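PDB 4PQG: glycosyltransferase Gtf1 from Streptococcus pneumoniae, which belongs to the GT-B glycosyltransferases, joining two Rossmann-like domains with parallel sheets to an extended antiparallel beta-sheet domain. Local coordinates for residues A[33-38]-A[495-500]. Numbering follows the deposited sequence.
Sequences AGVFRK and KEILEK
Between V35 and K38 of helix 24-38 and I497 and L498 of helix 494-508 the touch is wholly aliphatic, and the flat groups stand beside it. The guanidinium of R37 folds back along its own helix, one face lying over A33 O and G34 CA, both near the periphery of the group, while NH1 is hydrogen-bonded to Q69. The ring of F36 meets W501, one turn beyond L498, edge-to-face. The axes of 33-38 and 495-500 cross at -77° and come within 10.2 Å, and between them the two methyls of V35 divide the work. V35 CG1, anti to the backbone N (chi1 167°), lies 3.9 Å from L498 CD2, the two side chains running antiparallel alongside one another. The other methyl, V35 CG2, is 3.9 Å from I497 CG2; here the side chains cross nearly at right angles. I497 also rests on I311, P312 and S315. L498 runs across K38 at about a right angle, with L498 CD2 3.7 Å from K38 CB and 3.9 Å from K38 CD, so the lysine's methylenes border the apolar patch while NZ turns off from the contact. No hydrogen bond links the segments. Helix 24-38 is the connection of the beta-alpha-beta crossover between strands 10-15 and 42-47 in the N-terminal Rossmann-like sheet; the return of the C-terminal helix to the N-terminal domain is characteristic of the GT-B fold, and here it lies against helix 24-38.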
# COMPACT_ATOMS: atom_id res chain seq x y z
N ALA A 33 0.98 -3.32 12.25
CA ALA A 33 -0.22 -3.80 12.93
C ALA A 33 -0.01 -5.16 13.57
O ALA A 33 -0.52 -5.41 14.66
CB ALA A 33 -1.39 -3.85 11.95
N GLY A 34 0.72 -6.04 12.87
CA GLY A 34 1.08 -7.35 13.41
C GLY A 34 1.93 -7.24 14.66
O GLY A 34 1.78 -8.03 15.60
N VAL A 35 2.83 -6.26 14.67
CA VAL A 35 3.69 -5.99 15.82
C VAL A 35 2.87 -5.46 17.01
O VAL A 35 3.05 -5.91 18.15
CB VAL A 35 4.80 -4.97 15.50
CG1 VAL A 35 5.46 -4.48 16.78
CG2 VAL A 35 5.83 -5.57 14.56
N PHE A 36 1.99 -4.50 16.74
CA PHE A 36 1.17 -3.92 17.79
C PHE A 36 0.23 -4.94 18.43
O PHE A 36 0.03 -4.90 19.64
CB PHE A 36 0.42 -2.68 17.29
CG PHE A 36 1.32 -1.53 16.94
CD1 PHE A 36 2.58 -1.40 17.52
CD2 PHE A 36 0.90 -0.55 16.05
CE1 PHE A 36 3.40 -0.33 17.22
CE2 PHE A 36 1.71 0.53 15.74
CZ PHE A 36 2.97 0.64 16.32
N ARG A 37 -0.31 -5.85 17.62
CA ARG A 37 -1.13 -6.94 18.13
C ARG A 37 -0.34 -7.83 19.08
O ARG A 37 -0.81 -8.17 20.18
CB ARG A 37 -1.72 -7.78 17.00
CG ARG A 37 -2.83 -7.10 16.23
CD ARG A 37 -3.63 -8.07 15.37
NE ARG A 37 -2.82 -8.79 14.40
CZ ARG A 37 -2.61 -8.42 13.13
NH1 ARG A 37 -3.17 -7.32 12.63
NH2 ARG A 37 -1.84 -9.17 12.36
N LYS A 38 0.88 -8.19 18.67
CA LYS A 38 1.74 -9.04 19.47
C LYS A 38 2.10 -8.38 20.78
O LYS A 38 2.14 -9.04 21.81
CB LYS A 38 3.02 -9.38 18.70
CG LYS A 38 2.91 -10.59 17.79
CD LYS A 38 4.14 -10.68 16.90
CE LYS A 38 4.26 -12.03 16.22
NZ LYS A 38 3.09 -12.32 15.35
N LYS A 495 11.08 -11.36 16.48
CA LYS A 495 11.51 -11.27 17.88
C LYS A 495 12.34 -10.02 18.17
O LYS A 495 12.03 -9.28 19.11
CB LYS A 495 12.21 -12.55 18.34
CG LYS A 495 11.24 -13.72 18.37
CD LYS A 495 11.81 -14.99 19.00
CE LYS A 495 10.78 -16.11 18.91
NZ LYS A 495 11.38 -17.43 19.23
N GLU A 496 13.36 -9.75 17.35
CA GLU A 496 14.15 -8.51 17.47
C GLU A 496 13.29 -7.24 17.32
O GLU A 496 13.46 -6.28 18.09
CB GLU A 496 15.29 -8.46 16.44
CG GLU A 496 16.31 -9.60 16.47
CD GLU A 496 17.10 -9.71 15.17
OE1 GLU A 496 18.11 -8.97 15.01
OE2 GLU A 496 16.72 -10.54 14.30
N ILE A 497 12.41 -7.22 16.32
CA ILE A 497 11.66 -6.00 15.99
C ILE A 497 10.68 -5.57 17.10
O ILE A 497 10.53 -4.37 17.36
CB ILE A 497 10.94 -6.08 14.62
CG1 ILE A 497 10.87 -4.71 13.94
CG2 ILE A 497 9.54 -6.65 14.75
CD1 ILE A 497 12.21 -4.09 13.67
N LEU A 498 10.06 -6.55 17.76
CA LEU A 498 9.17 -6.33 18.89
C LEU A 498 9.84 -5.54 20.00
O LEU A 498 9.23 -4.64 20.58
CB LEU A 498 8.68 -7.67 19.46
CG LEU A 498 7.78 -8.50 18.54
CD1 LEU A 498 7.65 -9.94 19.01
CD2 LEU A 498 6.41 -7.85 18.40
N GLU A 499 11.10 -5.87 20.26
CA GLU A 499 11.90 -5.18 21.27
C GLU A 499 12.20 -3.75 20.86
O GLU A 499 12.26 -2.87 21.71
CB GLU A 499 13.21 -5.94 21.54
CG GLU A 499 13.02 -7.18 22.40
CD GLU A 499 12.40 -6.85 23.75
OE1 GLU A 499 12.89 -5.91 24.43
OE2 GLU A 499 11.41 -7.51 24.13
N LYS A 500 12.39 -3.53 19.56
CA LYS A 500 12.64 -2.17 19.07
C LYS A 500 11.38 -1.32 19.27
O LYS A 500 11.47 -0.17 19.71
CB LYS A 500 13.08 -2.17 17.61
CG LYS A 500 14.36 -2.94 17.36
CD LYS A 500 14.92 -2.72 15.95
CE LYS A 500 15.99 -3.74 15.62
NZ LYS A 500 17.21 -3.59 16.46